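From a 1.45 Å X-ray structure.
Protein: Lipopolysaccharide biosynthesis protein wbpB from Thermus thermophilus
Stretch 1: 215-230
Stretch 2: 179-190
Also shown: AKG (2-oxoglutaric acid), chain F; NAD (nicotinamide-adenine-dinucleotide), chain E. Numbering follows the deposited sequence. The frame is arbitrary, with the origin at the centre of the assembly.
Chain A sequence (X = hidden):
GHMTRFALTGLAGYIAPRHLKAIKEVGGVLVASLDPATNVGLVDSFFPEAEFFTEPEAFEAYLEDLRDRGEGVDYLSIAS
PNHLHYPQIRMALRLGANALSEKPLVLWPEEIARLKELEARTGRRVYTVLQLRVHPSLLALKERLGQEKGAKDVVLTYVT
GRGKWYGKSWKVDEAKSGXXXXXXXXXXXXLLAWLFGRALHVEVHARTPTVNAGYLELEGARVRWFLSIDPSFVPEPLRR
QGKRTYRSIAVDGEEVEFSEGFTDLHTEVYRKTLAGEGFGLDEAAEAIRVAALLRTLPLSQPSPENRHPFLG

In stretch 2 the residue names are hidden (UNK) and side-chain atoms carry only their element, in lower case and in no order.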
# COMPACT_ATOMS: atom_id res chain seq x y z
N TYR A 215 31.20 -6.77 -21.85
CA TYR A 215 32.15 -7.86 -22.16
C TYR A 215 32.59 -8.50 -20.86
O TYR A 215 32.73 -7.81 -19.84
CB TYR A 215 33.36 -7.23 -22.87
CG TYR A 215 34.51 -8.17 -23.17
CD1 TYR A 215 34.42 -9.03 -24.28
CD2 TYR A 215 35.61 -8.23 -22.34
CE1 TYR A 215 35.44 -9.90 -24.56
CE2 TYR A 215 36.67 -9.13 -22.65
CZ TYR A 215 36.54 -9.93 -23.75
OH TYR A 215 37.61 -10.76 -24.02
N LEU A 216 32.81 -9.81 -20.86
CA LEU A 216 33.40 -10.52 -19.74
C LEU A 216 34.57 -11.32 -20.25
O LEU A 216 34.47 -11.96 -21.29
CB LEU A 216 32.45 -11.54 -19.12
CG LEU A 216 31.07 -10.98 -18.75
CD1 LEU A 216 30.04 -12.10 -18.57
CD2 LEU A 216 31.27 -10.24 -17.40
N GLU A 217 35.63 -11.39 -19.46
CA GLU A 217 36.62 -12.45 -19.63
C GLU A 217 36.43 -13.43 -18.50
O GLU A 217 36.67 -13.06 -17.34
CB GLU A 217 38.03 -11.86 -19.60
CG GLU A 217 39.10 -12.96 -19.83
CD GLU A 217 40.51 -12.55 -19.43
OE1 GLU A 217 40.73 -11.46 -18.87
OE2 GLU A 217 41.43 -13.35 -19.69
N LEU A 218 36.02 -14.65 -18.82
CA LEU A 218 35.82 -15.71 -17.83
C LEU A 218 36.92 -16.75 -17.97
O LEU A 218 37.62 -16.80 -19.01
CB LEU A 218 34.47 -16.41 -18.04
CG LEU A 218 33.28 -15.43 -18.19
CD1 LEU A 218 32.00 -16.17 -18.55
CD2 LEU A 218 33.13 -14.48 -17.00
N GLU A 219 37.08 -17.58 -16.95
CA GLU A 219 38.09 -18.65 -17.02
C GLU A 219 37.97 -19.42 -18.33
O GLU A 219 39.01 -19.68 -18.97
CB GLU A 219 37.90 -19.60 -15.85
CG GLU A 219 38.36 -18.97 -14.55
CD GLU A 219 38.06 -19.87 -13.36
OE1 GLU A 219 36.87 -20.11 -13.04
OE2 GLU A 219 39.01 -20.43 -12.76
N GLY A 220 36.76 -19.73 -18.80
CA GLY A 220 36.57 -20.58 -19.96
C GLY A 220 36.05 -19.90 -21.20
O GLY A 220 35.71 -20.57 -22.17
N ALA A 221 35.92 -18.57 -21.20
CA ALA A 221 35.36 -17.89 -22.37
C ALA A 221 35.61 -16.40 -22.36
O ALA A 221 35.69 -15.78 -21.30
CB ALA A 221 33.83 -18.08 -22.42
N ARG A 222 35.60 -15.81 -23.55
CA ARG A 222 35.48 -14.36 -23.70
C ARG A 222 34.08 -14.11 -24.22
O ARG A 222 33.66 -14.71 -25.19
CB ARG A 222 36.51 -13.87 -24.75
CG ARG A 222 37.95 -14.09 -24.25
CD ARG A 222 38.96 -13.87 -25.42
NE ARG A 222 38.87 -14.94 -26.42
CZ ARG A 222 39.55 -16.08 -26.32
NH1 ARG A 222 39.42 -16.99 -27.28
NH2 ARG A 222 40.37 -16.32 -25.31
N VAL A 223 33.31 -13.24 -23.57
CA VAL A 223 31.89 -13.12 -23.87
C VAL A 223 31.50 -11.70 -24.19
O VAL A 223 31.77 -10.81 -23.38
CB VAL A 223 31.02 -13.57 -22.66
CG1 VAL A 223 29.51 -13.64 -23.04
CG2 VAL A 223 31.50 -14.94 -22.15
N ARG A 224 30.88 -11.45 -25.34
CA ARG A 224 30.28 -10.13 -25.61
C ARG A 224 28.81 -10.32 -25.32
O ARG A 224 28.20 -11.27 -25.85
CB ARG A 224 30.50 -9.74 -27.07
CG ARG A 224 31.99 -9.53 -27.38
CD ARG A 224 32.18 -9.17 -28.83
NE ARG A 224 32.04 -10.33 -29.71
CZ ARG A 224 31.82 -10.22 -31.01
NH1 ARG A 224 31.73 -11.31 -31.79
NH2 ARG A 224 31.58 -9.01 -31.52
N TRP A 225 28.20 -9.46 -24.49
CA TRP A 225 26.81 -9.64 -24.08
C TRP A 225 25.96 -8.41 -24.31
O TRP A 225 26.44 -7.29 -24.27
CB TRP A 225 26.72 -10.15 -22.63
CG TRP A 225 27.37 -9.26 -21.60
CD1 TRP A 225 28.67 -9.35 -21.10
CD2 TRP A 225 26.78 -8.15 -20.93
NE1 TRP A 225 28.89 -8.38 -20.15
CE2 TRP A 225 27.74 -7.64 -20.02
CE3 TRP A 225 25.49 -7.60 -20.94
CZ2 TRP A 225 27.50 -6.56 -19.18
CZ3 TRP A 225 25.27 -6.51 -20.10
CH2 TRP A 225 26.25 -5.99 -19.24
N PHE A 226 24.67 -8.64 -24.57
CA PHE A 226 23.70 -7.60 -24.78
C PHE A 226 22.41 -8.05 -24.13
O PHE A 226 21.97 -9.19 -24.37
CB PHE A 226 23.50 -7.38 -26.28
CG PHE A 226 22.50 -6.31 -26.61
CD1 PHE A 226 22.94 -5.02 -26.88
CD2 PHE A 226 21.14 -6.59 -26.64
CE1 PHE A 226 22.04 -4.02 -27.19
CE2 PHE A 226 20.21 -5.59 -26.94
CZ PHE A 226 20.67 -4.28 -27.18
N LEU A 227 21.85 -7.16 -23.31
CA LEU A 227 20.61 -7.41 -22.57
C LEU A 227 19.62 -6.26 -22.86
O LEU A 227 19.98 -5.09 -22.71
CB LEU A 227 21.00 -7.42 -21.08
CG LEU A 227 19.79 -7.34 -20.14
CD1 LEU A 227 18.86 -8.54 -20.26
CD2 LEU A 227 20.38 -7.19 -18.71
N SER A 228 18.38 -6.59 -23.22
CA SER A 228 17.39 -5.53 -23.32
C SER A 228 16.00 -6.05 -23.00
O SER A 228 15.68 -7.25 -23.20
CB SER A 228 17.37 -4.93 -24.72
OG SER A 228 16.47 -3.81 -24.81
N ILE A 229 15.20 -5.13 -22.48
CA ILE A 229 13.76 -5.34 -22.31
C ILE A 229 12.95 -4.59 -23.35
O ILE A 229 11.72 -4.51 -23.23
CB ILE A 229 13.27 -5.06 -20.86
CG1 ILE A 229 13.72 -3.66 -20.48
CG2 ILE A 229 13.83 -6.14 -19.91
CD1 ILE A 229 13.09 -3.08 -19.17
N ASP A 230 13.64 -4.01 -24.33
CA ASP A 230 12.96 -3.40 -25.50
C ASP A 230 12.90 -4.44 -26.62
O ASP A 230 13.94 -4.81 -27.17
CB ASP A 230 13.77 -2.17 -25.92
CG ASP A 230 13.18 -1.44 -27.09
OD1 ASP A 230 12.27 -2.00 -27.73
OD2 ASP A 230 13.69 -0.33 -27.38
N UNK A 179 18.73 -3.54 -10.33
CA UNK A 179 18.93 -2.95 -11.64
C UNK A 179 18.70 -4.01 -12.72
O UNK A 179 18.61 -5.20 -12.45
N UNK A 180 18.64 -3.58 -13.98
CA UNK A 180 18.35 -4.46 -15.11
C UNK A 180 19.29 -5.67 -15.21
O UNK A 180 18.86 -6.79 -15.43
c UNK A 180 17.96 -4.40 -17.66
c UNK A 180 18.32 -3.62 -16.39
c UNK A 180 16.50 -4.75 -17.58
c UNK A 180 18.22 -3.52 -18.88
N UNK A 181 20.59 -5.40 -15.04
CA UNK A 181 21.58 -6.49 -15.18
C UNK A 181 21.47 -7.53 -14.09
O UNK A 181 21.85 -8.70 -14.30
c UNK A 181 23.00 -5.90 -15.19
N UNK A 182 20.84 -7.18 -12.97
CA UNK A 182 20.56 -8.17 -11.94
C UNK A 182 19.20 -8.82 -12.18
O UNK A 182 19.08 -10.04 -12.28
c UNK A 182 20.14 -8.52 -9.48
c UNK A 182 20.55 -7.52 -10.57
o UNK A 182 21.87 -7.06 -10.24
N UNK A 183 18.17 -7.99 -12.24
CA UNK A 183 16.81 -8.51 -12.27
C UNK A 183 16.57 -9.40 -13.46
O UNK A 183 15.97 -10.43 -13.27
o UNK A 183 14.16 -8.66 -11.10
n UNK A 183 13.47 -7.55 -12.95
c UNK A 183 15.79 -7.38 -12.24
c UNK A 183 14.39 -7.89 -12.04
N UNK A 184 17.02 -8.99 -14.65
CA UNK A 184 16.85 -9.86 -15.80
C UNK A 184 18.18 -10.57 -16.08
O UNK A 184 18.19 -11.76 -16.30
c UNK A 184 16.42 -9.04 -17.01
c UNK A 184 15.15 -8.24 -16.69
c UNK A 184 16.17 -9.99 -18.19
c UNK A 184 13.89 -9.05 -16.36
N UNK A 185 19.28 -9.84 -16.04
CA UNK A 185 20.58 -10.40 -16.45
C UNK A 185 21.11 -11.54 -15.61
O UNK A 185 21.89 -12.35 -16.13
N UNK A 186 20.63 -11.69 -14.38
CA UNK A 186 21.22 -12.76 -13.55
C UNK A 186 21.10 -14.12 -14.21
O UNK A 186 21.96 -14.99 -14.03
c UNK A 186 19.11 -13.22 -12.15
c UNK A 186 22.67 -12.92 -10.76
c UNK A 186 20.59 -12.76 -12.15
c UNK A 186 21.44 -13.64 -11.21
N UNK A 187 20.04 -14.36 -14.99
CA UNK A 187 19.88 -15.62 -15.68
C UNK A 187 21.10 -15.91 -16.52
O UNK A 187 21.61 -17.04 -16.47
n UNK A 187 16.98 -17.00 -15.32
n UNK A 187 15.33 -15.66 -15.01
c UNK A 187 15.76 -16.90 -14.82
c UNK A 187 16.29 -14.95 -15.70
c UNK A 187 18.64 -15.57 -16.59
c UNK A 187 17.34 -15.79 -15.88
N UNK A 188 21.49 -14.96 -17.35
CA UNK A 188 22.61 -15.26 -18.23
C UNK A 188 23.96 -15.11 -17.56
O UNK A 188 24.88 -15.86 -17.96
c UNK A 188 23.39 -10.41 -19.66
c UNK A 188 22.10 -10.82 -19.67
c UNK A 188 22.83 -13.10 -19.61
c UNK A 188 24.15 -12.67 -19.64
c UNK A 188 22.50 -14.56 -19.61
c UNK A 188 21.82 -12.16 -19.66
c UNK A 188 24.43 -11.32 -19.65
N UNK A 189 24.13 -14.19 -16.60
CA UNK A 189 25.41 -14.15 -15.86
C UNK A 189 25.60 -15.51 -15.20
O UNK A 189 26.72 -16.06 -15.16
c UNK A 189 24.65 -10.69 -15.54
c UNK A 189 26.70 -11.38 -16.54
c UNK A 189 26.74 -10.19 -17.25
c UNK A 189 25.64 -11.64 -15.68
c UNK A 189 25.55 -12.94 -14.93
c UNK A 189 25.74 -9.25 -17.10
c UNK A 189 24.73 -9.49 -16.21
N UNK A 190 24.53 -16.06 -14.63
CA UNK A 190 24.62 -17.36 -14.00
C UNK A 190 24.88 -18.49 -14.99
O UNK A 190 25.71 -19.38 -14.72
o UNK A 190 22.95 -19.91 -12.99
c UNK A 190 23.47 -18.92 -12.43
c UNK A 190 23.37 -17.61 -13.15
o UNK A 190 24.15 -18.93 -11.37
C1 AKG F . 11.97 -11.92 -14.71
O1 AKG F . 11.13 -11.28 -15.40
O2 AKG F . 12.24 -11.59 -13.55
C2 AKG F . 12.60 -13.14 -15.18
O5 AKG F . 13.40 -13.71 -14.45
C3 AKG F . 12.30 -13.67 -16.56
C4 AKG F . 13.37 -13.15 -17.51
C5 AKG F . 13.10 -13.46 -18.97
O3 AKG F . 11.96 -13.26 -19.43
O4 AKG F . 14.00 -13.92 -19.66
PA NAD E . 5.42 -9.29 -8.92
O1A NAD E . 4.42 -9.78 -9.89
O2A NAD E . 5.67 -7.79 -8.68
O5B NAD E . 4.94 -9.99 -7.59
C5B NAD E . 5.66 -9.65 -6.44
C4B NAD E . 4.82 -10.04 -5.21
O4B NAD E . 5.58 -9.88 -3.98
C3B NAD E . 3.63 -9.04 -5.08
O3B NAD E . 2.37 -9.73 -5.04
C2B NAD E . 3.94 -8.23 -3.81
O2B NAD E . 2.78 -7.79 -3.09
C1B NAD E . 4.67 -9.36 -3.01
N9A NAD E . 5.45 -8.77 -1.89
C8A NAD E . 5.93 -7.53 -1.61
N7A NAD E . 6.53 -7.51 -0.42
C5A NAD E . 6.36 -8.75 0.15
C6A NAD E . 6.73 -9.36 1.40
N6A NAD E . 7.36 -8.63 2.37
N1A NAD E . 6.37 -10.64 1.49
C2A NAD E . 5.74 -11.42 0.62
N3A NAD E . 5.36 -10.86 -0.56
C4A NAD E . 5.69 -9.58 -0.77
O3 NAD E . 6.84 -9.93 -9.28
PN NAD E . 7.23 -11.31 -9.90
O1N NAD E . 7.50 -11.12 -11.39
O2N NAD E . 6.27 -12.38 -9.46
O5D NAD E . 8.71 -11.55 -9.33
C5D NAD E . 8.73 -12.19 -8.08
C4D NAD E . 10.14 -12.77 -7.92
O4D NAD E . 10.22 -13.84 -8.89
C3D NAD E . 11.31 -11.80 -8.19
O3D NAD E . 12.41 -12.26 -7.35
C2D NAD E . 11.66 -12.15 -9.65
O2D NAD E . 13.03 -11.92 -9.95
C1D NAD E . 11.31 -13.64 -9.81
N1N NAD E . 10.96 -14.00 -11.18
C2N NAD E . 11.52 -15.05 -11.74
C3N NAD E . 11.25 -15.51 -13.01
C7N NAD E . 12.04 -16.66 -13.48
O7N NAD E . 12.55 -17.48 -12.69
N7N NAD E . 12.02 -16.83 -14.80
C4N NAD E . 10.30 -14.79 -13.76
C5N NAD E . 9.66 -13.73 -13.11
C6N NAD E . 9.97 -13.34 -11.81

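Position 179 carries no side-chain atoms. Its phi/psi of 93/170° would jam a CB against the preceding carbonyl O, so the backbone by itself calls for glycine: Gly179, at the N-cap of the first helix.

Position 180 has four carbons forked at the second, the leucine pattern. Its CA-to-CB bond points toward stretch 1, where the side chain meets Leu227 and Ile229. Named Leu180, it places CG 3.8 Å from Leu227 CD2 and CD1 3.8 Å from Ile229 CG2.

Position 181 shows one carbon, hence Ala181. Its CB points sideways, and the closest approach is through the backbone, Ala181 CA to Leu227 CD2 at 3.8 Å.

At position 182 one carbon bears an oxygen and a carbon. This could be only threonine; Thr182 points away and touches nothing of stretch 1.

Position 183 has two carbons, the second bearing one oxygen and one nitrogen, which separates asparagine from aspartate. Asn183 also leaves stretch 1 untouched; both its side-chain polar atoms are hydrogen-bonded elsewhere in the structure.

Position 184 has four carbons forked at the first, with one arm two carbons long: isoleucine. Ile184 CG2 lies 3.7 Å from Leu227 CD1, and Ile184 CG1 lies 4.1 Å from Ile229 CG2. On another side, Ile184 CD1 is 3.7 Å from O1 of the bound 2-oxoglutarate.

Position 185 again has no side-chain atoms. An ideal CB would sit 2.2 Å from Ala181 O, a clash, and a tight 3.3 Å from Leu227 CD2, so Gly185 fits. Its CA is 6.8 Å from Leu227 CA.

Position 186 repeats the first-carbon fork with a two-carbon arm; Ile186 is out of reach of stretch 1.

Position 187 has one carbon leading to a five-membered ring of three carbons and two nitrogens, which is histidine. His187 turns to the ligands instead: NE2 donates a hydrogen bond to AKG O5 (2.8 Å, 145°), with O5 near the ring plane.

Position 188 has one carbon, then a six-carbon ring without oxygen: phenylalanine, not tyrosine. The edge of the Phe188 ring meets Leu227 and Trp225, with CE1 3.8 Å from Leu227 CB and CZ 3.7 Å from Trp225 CE3.

Position 189 has the same atom set. Phe189 leaves its backbone sideways, yet its ring end comes nearer: CZ is 3.8 Å from Trp225 CZ2 and CD1 4.0 Å from Leu216 CD1. Its edge faces the indole, with planes at 83° and six-membered ring centroids 5.0 Å apart.

Position 190 has two carbons, the second bearing two oxygens: Asp190, out of reach.

The contact works by apolar packing, with no hydrogen bond across it. Strand 221-228 and helix 186-190 run nearly antiparallel (162°), 10.4 Å apart at closest approach. Leu227 is its centre, with 108 Å² covered by stretch 2; Trp225 receives the two phenylalanines, and Ile229 extends the surface over Leu180 and Ile184. Together the stretches bury 483 Å².

Stretch 2, residues 179-190: GLATNIGIHFFD
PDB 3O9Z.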